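Local coordinates for trypsin-resistant surface T6 protein (Streptococcus pyogenes serotype M6, PDB 4P0D) that probably serves as the backbone (major shaft) pilin of a Gram-positive pilus, polymerised by sortase and displayed as the T6 antigen at the streptococcal surface, at residues Phe178-Tyr183 against Ser246-Asp250; Asp6-Ile12 against Ile112-Tyr118. The protein carries 1 engineered substitution. All coordinates share one frame. Numbering follows the deposited sequence.

Contact 1: residues Phe178-Tyr183 against Ser246-Asp250; sequences FELPSY and SFIYD
Build 178-183 as the extended end of a strand: F178 (phi/psi -153/157) and E179 are still strand, and L180 to Y183 run on as an extended loop through P181 (-67/161). In 246-250, S246 and F247 are in strand conformation, I248 remains extended, and Y249 and D250 turn at helical angles (-44/-52 and -60/-37). The nearest CA atoms, those of Y183 and Y249, are 8.7 Å apart, too far for backbone-to-backbone pairing; aromatic side chains span the gap, and the Y249 hydroxyl meets the backbone of 181-183. F178 (chi1 55°, p) and F247 (chi1 -68°, m) both have CA-to-CB toward the other segment. Their rings meet obliquely, planes at 35°, centroids 6.0 Å apart, with F178 CZ to F247 CE2 at 3.8 Å; P257 touches both. Y249 takes the t rotamer (chi1 -179°, chi2 83°), which carries its phenol across to the loop and gives it the largest covered area, 116 Å². There Y183 N donates to Y249 OH at 2.9 Å with a nearly straight angle of 174°, while Y249 OH gives a weak, long bond of 3.4 Å to P181 O. Y183 (chi1 -60°, m; chi2 -50°) presents its ring edge to the face of Y249: edge-to-face, centroids 4.8 Å, planes at 55°, Y183 CD2 to Y249 CE1 3.5 Å. The Y183 hydroxyl is held elsewhere, by S285 N and T191 O. F178-F247 thus packs between unpaired-with-each-other strands 171-179 and 242-247, and Y249 ties the turn after F247 to loop 180-183, within the Ig-like fold of the Cna-B-like domain.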
ATOM      1  N   PHE A 178      -7.259   1.443  -8.001  1.00 19.77           N
ATOM      2  CA  PHE A 178      -7.101   0.017  -8.231  1.00 20.55           C
ATOM      3  C   PHE A 178      -7.995  -0.545  -9.319  1.00 20.49           C
ATOM      4  O   PHE A 178      -9.017   0.059  -9.667  1.00 20.69           O
ATOM      5  CB  PHE A 178      -7.230  -0.774  -6.924  1.00 22.92           C
ATOM      6  CG  PHE A 178      -8.493  -0.531  -6.161  1.00 24.23           C
ATOM      7  CD1 PHE A 178      -8.649   0.608  -5.382  1.00 25.85           C
ATOM      8  CD2 PHE A 178      -9.513  -1.479  -6.181  1.00 25.57           C
ATOM      9  CE1 PHE A 178      -9.814   0.816  -4.659  1.00 26.93           C
ATOM     10  CE2 PHE A 178     -10.685  -1.283  -5.462  1.00 26.35           C
ATOM     11  CZ  PHE A 178     -10.833  -0.134  -4.700  1.00 27.19           C
ATOM     12  N   GLU A 179      -7.568  -1.680  -9.885  1.00 18.07           N
ATOM     13  CA  GLU A 179      -8.356  -2.411 -10.875  1.00 17.62           C
ATOM     14  C   GLU A 179      -8.987  -3.592 -10.168  1.00 15.79           C
ATOM     15  O   GLU A 179      -8.321  -4.308  -9.449  1.00 14.53           O
ATOM     16  CB  GLU A 179      -7.481  -2.868 -12.053  1.00 18.64           C
ATOM     17  CG  GLU A 179      -6.890  -1.685 -12.805  1.00 20.50           C
ATOM     18  CD  GLU A 179      -5.833  -2.063 -13.825  1.00 21.15           C
ATOM     19  OE1 GLU A 179      -4.720  -2.503 -13.441  1.00 21.02           O
ATOM     20  OE2 GLU A 179      -6.126  -1.875 -15.020  1.00 23.25           O
ATOM     21  N   LEU A 180     -10.289  -3.762 -10.355  1.00 15.02           N
ATOM     22  CA  LEU A 180     -11.039  -4.800  -9.665  1.00 14.19           C
ATOM     23  C   LEU A 180     -10.864  -6.173 -10.286  1.00 14.20           C
ATOM     24  O   LEU A 180     -10.682  -6.294 -11.492  1.00 13.42           O
ATOM     25  CB  LEU A 180     -12.527  -4.465  -9.677  1.00 14.21           C
ATOM     26  CG  LEU A 180     -12.947  -3.219  -8.900  1.00 14.51           C
ATOM     27  CD1 LEU A 180     -14.359  -2.825  -9.267  1.00 14.88           C
ATOM     28  CD2 LEU A 180     -12.854  -3.474  -7.405  1.00 14.99           C
ATOM     29  N   PRO A 181     -10.986  -7.228  -9.467  1.00 14.03           N
ATOM     30  CA  PRO A 181     -11.180  -8.540 -10.069  1.00 14.59           C
ATOM     31  C   PRO A 181     -12.544  -8.561 -10.759  1.00 15.05           C
ATOM     32  O   PRO A 181     -13.389  -7.704 -10.477  1.00 14.03           O
ATOM     33  CB  PRO A 181     -11.207  -9.471  -8.862  1.00 14.25           C
ATOM     34  CG  PRO A 181     -11.710  -8.633  -7.747  1.00 14.28           C
ATOM     35  CD  PRO A 181     -11.160  -7.263  -8.004  1.00 14.08           C
ATOM     36  N   SER A 182     -12.732  -9.504 -11.667  1.00 15.71           N
ATOM     37  CA  SER A 182     -14.014  -9.737 -12.288  1.00 17.22           C
ATOM     38  C   SER A 182     -14.542 -11.051 -11.726  1.00 17.11           C
ATOM     39  O   SER A 182     -13.951 -12.095 -11.955  1.00 16.95           O
ATOM     40  CB  SER A 182     -13.835  -9.805 -13.803  1.00 17.95           C
ATOM     41  OG  SER A 182     -15.075  -9.917 -14.460  1.00 19.79           O
ATOM     42  N   TYR A 183     -15.630 -10.990 -10.956  1.00 16.91           N
ATOM     43  CA  TYR A 183     -16.256 -12.201 -10.382  1.00 16.84           C
ATOM     44  C   TYR A 183     -17.579 -12.460 -11.081  1.00 17.49           C
ATOM     45  O   TYR A 183     -18.307 -11.515 -11.378  1.00 18.03           O
ATOM     46  CB  TYR A 183     -16.573 -12.019  -8.900  1.00 15.87           C
ATOM     47  CG  TYR A 183     -15.417 -11.724  -7.993  1.00 14.97           C
ATOM     48  CD1 TYR A 183     -14.266 -12.511  -8.014  1.00 14.33           C
ATOM     49  CD2 TYR A 183     -15.494 -10.694  -7.055  1.00 14.50           C
ATOM     50  CE1 TYR A 183     -13.219 -12.272  -7.152  1.00 14.22           C
ATOM     51  CE2 TYR A 183     -14.439 -10.434  -6.190  1.00 14.17           C
ATOM     52  CZ  TYR A 183     -13.305 -11.236  -6.247  1.00 14.34           C
ATOM     53  OH  TYR A 183     -12.269 -11.007  -5.412  1.00 14.35           O
ATOM     54  N   SER A 246     -13.320  -2.577   3.592  1.00 15.37           N
ATOM     55  CA  SER A 246     -13.872  -3.691   2.846  1.00 16.25           C
ATOM     56  C   SER A 246     -15.006  -3.154   2.007  1.00 16.77           C
ATOM     57  O   SER A 246     -15.948  -2.573   2.550  1.00 18.26           O
ATOM     58  CB  SER A 246     -14.372  -4.798   3.794  1.00 15.82           C
ATOM     59  OG  SER A 246     -14.939  -5.878   3.063  1.00 15.83           O
ATOM     60  N   PHE A 247     -14.930  -3.343   0.693  1.00 16.68           N
ATOM     61  CA  PHE A 247     -16.028  -2.924  -0.186  1.00 16.59           C
ATOM     62  C   PHE A 247     -16.996  -4.068  -0.459  1.00 16.94           C
ATOM     63  O   PHE A 247     -16.665  -5.239  -0.278  1.00 16.12           O
ATOM     64  CB  PHE A 247     -15.501  -2.400  -1.519  1.00 17.53           C
ATOM     65  CG  PHE A 247     -14.735  -1.105  -1.417  1.00 17.18           C
ATOM     66  CD1 PHE A 247     -15.403   0.106  -1.338  1.00 17.44           C
ATOM     67  CD2 PHE A 247     -13.347  -1.103  -1.443  1.00 17.41           C
ATOM     68  CE1 PHE A 247     -14.708   1.296  -1.267  1.00 17.59           C
ATOM     69  CE2 PHE A 247     -12.641   0.087  -1.375  1.00 17.27           C
ATOM     70  CZ  PHE A 247     -13.318   1.283  -1.272  1.00 17.46           C
ATOM     71  N   ILE A 248     -18.196  -3.698  -0.893  1.00 16.49           N
ATOM     72  CA  ILE A 248     -19.243  -4.634  -1.250  1.00 17.55           C
ATOM     73  C   ILE A 248     -19.266  -4.761  -2.768  1.00 16.16           C
ATOM     74  O   ILE A 248     -19.826  -3.899  -3.472  1.00 15.14           O
ATOM     75  CB  ILE A 248     -20.608  -4.144  -0.711  1.00 18.98           C
ATOM     76  CG1 ILE A 248     -20.484  -3.875   0.795  1.00 20.27           C
ATOM     77  CG2 ILE A 248     -21.713  -5.147  -1.052  1.00 19.29           C
ATOM     78  CD1 ILE A 248     -21.738  -3.292   1.427  1.00 21.92           C
ATOM     79  N   TYR A 249     -18.660  -5.842  -3.269  1.00 16.01           N
ATOM     80  CA  TYR A 249     -18.393  -6.004  -4.720  1.00 15.94           C
ATOM     81  C   TYR A 249     -19.557  -5.625  -5.617  1.00 16.57           C
ATOM     82  O   TYR A 249     -19.406  -4.833  -6.562  1.00 16.18           O
ATOM     83  CB  TYR A 249     -17.963  -7.438  -5.051  1.00 15.30           C
ATOM     84  CG  TYR A 249     -17.642  -7.653  -6.514  1.00 15.00           C
ATOM     85  CD1 TYR A 249     -16.387  -7.327  -7.025  1.00 14.95           C
ATOM     86  CD2 TYR A 249     -18.581  -8.205  -7.388  1.00 15.57           C
ATOM     87  CE1 TYR A 249     -16.084  -7.516  -8.344  1.00 15.16           C
ATOM     88  CE2 TYR A 249     -18.291  -8.405  -8.727  1.00 15.42           C
ATOM     89  CZ  TYR A 249     -17.036  -8.066  -9.197  1.00 15.84           C
ATOM     90  OH  TYR A 249     -16.697  -8.277 -10.508  1.00 15.78           O
ATOM     91  N   ASP A 250     -20.717  -6.201  -5.322  1.00 18.63           N
ATOM     92  CA  ASP A 250     -21.899  -5.996  -6.150  1.00 21.06           C
ATOM     93  C   ASP A 250     -22.301  -4.512  -6.216  1.00 21.25           C
ATOM     94  O   ASP A 250     -22.692  -4.035  -7.291  1.00 24.16           O
ATOM     95  CB  ASP A 250     -23.058  -6.892  -5.688  1.00 22.82           C
ATOM     96  CG  ASP A 250     -22.801  -8.375  -5.962  1.00 24.98           C
ATOM     97  OD1 ASP A 250     -22.010  -8.696  -6.865  1.00 25.49           O
ATOM     98  OD2 ASP A 250     -23.394  -9.231  -5.277  1.00 26.95           O
TER

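Contact 2: residues Asp6-Ile12 against Ile112-Tyr118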
ATOM      1  N   ASP A   6     -13.861 -44.537 -26.247  1.00 22.19           N
ATOM      2  CA  ASP A   6     -13.617 -43.454 -27.196  1.00 21.34           C
ATOM      3  C   ASP A   6     -12.983 -42.274 -26.472  1.00 20.39           C
ATOM      4  O   ASP A   6     -13.449 -41.897 -25.409  1.00 19.69           O
ATOM      5  CB  ASP A   6     -14.917 -42.970 -27.833  1.00 21.16           C
ATOM      6  CG  ASP A   6     -15.475 -43.936 -28.831  1.00 22.26           C
ATOM      7  OD1 ASP A   6     -14.748 -44.880 -29.259  1.00 20.21           O
ATOM      8  OD2 ASP A   6     -16.659 -43.731 -29.184  1.00 21.42           O
ATOM      9  N   THR A   7     -11.924 -41.725 -27.058  1.00 19.78           N
ATOM     10  CA  THR A   7     -11.216 -40.562 -26.539  1.00 19.54           C
ATOM     11  C   THR A   7     -11.533 -39.297 -27.367  1.00 18.89           C
ATOM     12  O   THR A   7     -11.857 -39.382 -28.549  1.00 19.72           O
ATOM     13  CB  THR A   7      -9.687 -40.789 -26.509  1.00 19.76           C
ATOM     14  OG1 THR A   7      -9.078 -39.828 -25.648  1.00 20.87           O
ATOM     15  CG2 THR A   7      -9.049 -40.674 -27.900  1.00 20.26           C
ATOM     16  N   ALA A   8     -11.489 -38.141 -26.709  1.00 18.37           N
ATOM     17  CA  ALA A   8     -11.530 -36.842 -27.380  1.00 18.82           C
ATOM     18  C   ALA A   8     -10.808 -35.826 -26.503  1.00 18.49           C
ATOM     19  O   ALA A   8     -10.766 -35.978 -25.286  1.00 18.82           O
ATOM     20  CB  ALA A   8     -12.959 -36.405 -27.648  1.00 18.34           C
ATOM     21  N   GLN A   9     -10.244 -34.792 -27.120  1.00 19.22           N
ATOM     22  CA  GLN A   9      -9.433 -33.826 -26.388  1.00 19.08           C
ATOM     23  C   GLN A   9     -10.285 -32.677 -25.846  1.00 18.71           C
ATOM     24  O   GLN A   9     -11.024 -32.023 -26.585  1.00 18.68           O
ATOM     25  CB  GLN A   9      -8.326 -33.265 -27.284  1.00 19.15           C
ATOM     26  N   LEU A  10     -10.154 -32.437 -24.549  1.00 17.97           N
ATOM     27  CA  LEU A  10     -10.720 -31.262 -23.915  1.00 18.46           C
ATOM     28  C   LEU A  10      -9.573 -30.271 -23.697  1.00 17.84           C
ATOM     29  O   LEU A  10      -8.567 -30.596 -23.069  1.00 17.68           O
ATOM     30  CB  LEU A  10     -11.391 -31.637 -22.587  1.00 18.51           C
ATOM     31  CG  LEU A  10     -12.501 -32.674 -22.720  1.00 18.58           C
ATOM     32  CD1 LEU A  10     -13.103 -32.982 -21.355  1.00 19.23           C
ATOM     33  CD2 LEU A  10     -13.565 -32.203 -23.702  1.00 19.34           C
ATOM     34  N   LYS A  11      -9.734 -29.072 -24.233  1.00 18.07           N
ATOM     35  CA  LYS A  11      -8.640 -28.128 -24.333  1.00 18.75           C
ATOM     36  C   LYS A  11      -9.019 -26.755 -23.788  1.00 16.82           C
ATOM     37  O   LYS A  11     -10.124 -26.255 -24.001  1.00 16.94           O
ATOM     38  CB  LYS A  11      -8.200 -28.034 -25.790  1.00 21.39           C
ATOM     39  CG  LYS A  11      -7.107 -27.014 -26.071  1.00 24.24           C
ATOM     40  CD  LYS A  11      -6.654 -27.129 -27.518  1.00 26.42           C
ATOM     41  CE  LYS A  11      -5.608 -26.090 -27.877  1.00 28.19           C
ATOM     42  NZ  LYS A  11      -4.918 -26.495 -29.136  1.00 30.16           N
ATOM     43  N   ILE A  12      -8.080 -26.153 -23.079  1.00 15.89           N
ATOM     44  CA  ILE A  12      -8.241 -24.813 -22.568  1.00 14.93           C
ATOM     45  C   ILE A  12      -7.115 -23.956 -23.156  1.00 14.66           C
ATOM     46  O   ILE A  12      -5.947 -24.343 -23.098  1.00 14.41           O
ATOM     47  CB  ILE A  12      -8.187 -24.781 -21.034  1.00 14.59           C
ATOM     48  CG1 ILE A  12      -9.308 -25.655 -20.454  1.00 14.85           C
ATOM     49  CG2 ILE A  12      -8.364 -23.347 -20.531  1.00 14.72           C
ATOM     50  CD1 ILE A  12      -9.139 -25.986 -18.981  1.00 15.00           C
ATOM     51  N   ILE A 112     -14.794 -23.151 -15.910  1.00 16.83           N
ATOM     52  CA  ILE A 112     -15.030 -23.596 -17.285  1.00 17.23           C
ATOM     53  C   ILE A 112     -15.784 -24.918 -17.286  1.00 17.94           C
ATOM     54  O   ILE A 112     -15.490 -25.811 -16.492  1.00 17.72           O
ATOM     55  CB  ILE A 112     -13.728 -23.749 -18.094  1.00 17.32           C
ATOM     56  CG1 ILE A 112     -12.913 -22.454 -18.063  1.00 17.62           C
ATOM     57  CG2 ILE A 112     -14.051 -24.104 -19.547  1.00 17.28           C
ATOM     58  CD1 ILE A 112     -11.521 -22.592 -18.661  1.00 17.35           C
ATOM     59  N   LEU A 113     -16.796 -25.000 -18.149  1.00 19.17           N
ATOM     60  CA  LEU A 113     -17.489 -26.252 -18.419  1.00 19.57           C
ATOM     61  C   LEU A 113     -16.976 -26.880 -19.711  1.00 19.40           C
ATOM     62  O   LEU A 113     -17.052 -26.272 -20.780  1.00 18.85           O
ATOM     63  CB  LEU A 113     -18.991 -26.026 -18.549  1.00 21.36           C
ATOM     64  CG  LEU A 113     -19.808 -27.254 -18.963  1.00 22.81           C
ATOM     65  CD1 LEU A 113     -19.983 -28.210 -17.800  1.00 23.24           C
ATOM     66  CD2 LEU A 113     -21.156 -26.792 -19.498  1.00 25.72           C
ATOM     67  N   LEU A 114     -16.493 -28.112 -19.605  1.00 19.13           N
ATOM     68  CA  LEU A 114     -16.019 -28.853 -20.756  1.00 19.47           C
ATOM     69  C   LEU A 114     -16.735 -30.192 -20.847  1.00 18.41           C
ATOM     70  O   LEU A 114     -17.000 -30.843 -19.833  1.00 19.47           O
ATOM     71  CB  LEU A 114     -14.515 -29.096 -20.670  1.00 19.30           C
ATOM     72  CG  LEU A 114     -13.648 -27.832 -20.740  1.00 20.63           C
ATOM     73  CD1 LEU A 114     -12.241 -28.137 -20.260  1.00 21.44           C
ATOM     74  CD2 LEU A 114     -13.598 -27.230 -22.138  1.00 20.54           C
ATOM     75  N   ALA A 115     -17.014 -30.614 -22.064  1.00 17.87           N
ATOM     76  CA  ALA A 115     -17.696 -31.893 -22.272  1.00 18.80           C
ATOM     77  C   ALA A 115     -17.181 -32.575 -23.528  1.00 18.94           C
ATOM     78  O   ALA A 115     -16.932 -31.898 -24.520  1.00 18.74           O
ATOM     79  CB  ALA A 115     -19.197 -31.668 -22.382  1.00 18.29           C
ATOM     80  N   ALA A 116     -16.999 -33.902 -23.470  1.00 19.78           N
ATOM     81  CA  ALA A 116     -16.830 -34.710 -24.680  1.00 20.07           C
ATOM     82  C   ALA A 116     -18.185 -35.320 -25.025  1.00 20.99           C
ATOM     83  O   ALA A 116     -18.832 -35.947 -24.168  1.00 20.63           O
ATOM     84  CB  ALA A 116     -15.781 -35.780 -24.490  1.00 20.08           C
ATOM     85  N   SER A 117     -18.615 -35.115 -26.270  1.00 21.92           N
ATOM     86  CA  SER A 117     -20.001 -35.411 -26.688  1.00 22.78           C
ATOM     87  C   SER A 117     -20.123 -35.997 -28.090  1.00 22.53           C
ATOM     88  O   SER A 117     -19.394 -35.603 -28.993  1.00 21.63           O
ATOM     89  CB  SER A 117     -20.827 -34.124 -26.647  1.00 23.42           C
ATOM     90  OG  SER A 117     -22.147 -34.379 -27.102  1.00 24.10           O
ATOM     91  N   TYR A 118     -21.075 -36.916 -28.267  1.00 23.22           N
ATOM     92  CA  TYR A 118     -21.375 -37.483 -29.574  1.00 23.73           C
ATOM     93  C   TYR A 118     -22.328 -36.612 -30.377  1.00 25.76           C
ATOM     94  O   TYR A 118     -22.599 -36.922 -31.530  1.00 27.65           O
ATOM     95  CB  TYR A 118     -21.989 -38.889 -29.435  1.00 22.61           C
ATOM     96  CG  TYR A 118     -21.045 -39.901 -28.860  1.00 21.30           C
ATOM     97  CD1 TYR A 118     -19.945 -40.346 -29.591  1.00 21.29           C
ATOM     98  CD2 TYR A 118     -21.248 -40.427 -27.599  1.00 20.69           C
ATOM     99  CE1 TYR A 118     -19.065 -41.283 -29.075  1.00 20.58           C
ATOM    100  CE2 TYR A 118     -20.373 -41.360 -27.070  1.00 20.86           C
ATOM    101  CZ  TYR A 118     -19.268 -41.778 -27.820  1.00 19.91           C
ATOM    102  OH  TYR A 118     -18.381 -42.688 -27.300  1.00 19.25           O
TER
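Strand 112-116 runs antiparallel to strand 7-12 (164° between directions), with axes 7.4 Å apart at closest approach; the two meet by side chains, and each instead pairs through its backbone with strand 139-155. I112 begins the contact, its CD1 lying 3.7 Å from I12 CG2. L114 follows as the most covered residue of its segment (76 Å²): its CD1 reaches I12 CG1 at 3.8 Å, and its CB lies 4.2 Å from L10 CD1. A115 points its CB away, yet its O sits 3.5 Å from L10 CD2. At A116 the CA atoms come nearest, 6.3 Å from A116 CA to A8 CA, and the small methyls allow it: A8 CB to A116 CB is 4.3 Å. Y118 ends the run, its OH donating to D6 OD2 at 2.8 Å; Y31 OH and S3 N also bind this pair, at Y118 OH and D6 OD2 respectively. The chemistry implies an apolar core of the Ig-like domain, with a tyrosine-aspartate hydrogen bond at one end, extended by Y31 and S3.

Overall arrangement
The contacts lie in series along an elongated chain, contact 2 in the N-terminal T6 Ig-like domain and contact 1 in the following Cna-B-like domain. Their centres are 32 Å apart and their nearest atoms about 12 Å, so they do not touch. Both lie on the same side of the chain's centre, the centre of contact 1 about 17 Å and that of contact 2 about 43 Å from it. Long strand 139-155 connects them: Q139 bonds to Q9 and K11 through the backbone, whereas S149 does so with E179. The K11 side chain comes within about 7 Å of the calcium bound at S82 and T85, too far to coordinate it; contact 2's apolar core is no part of that site.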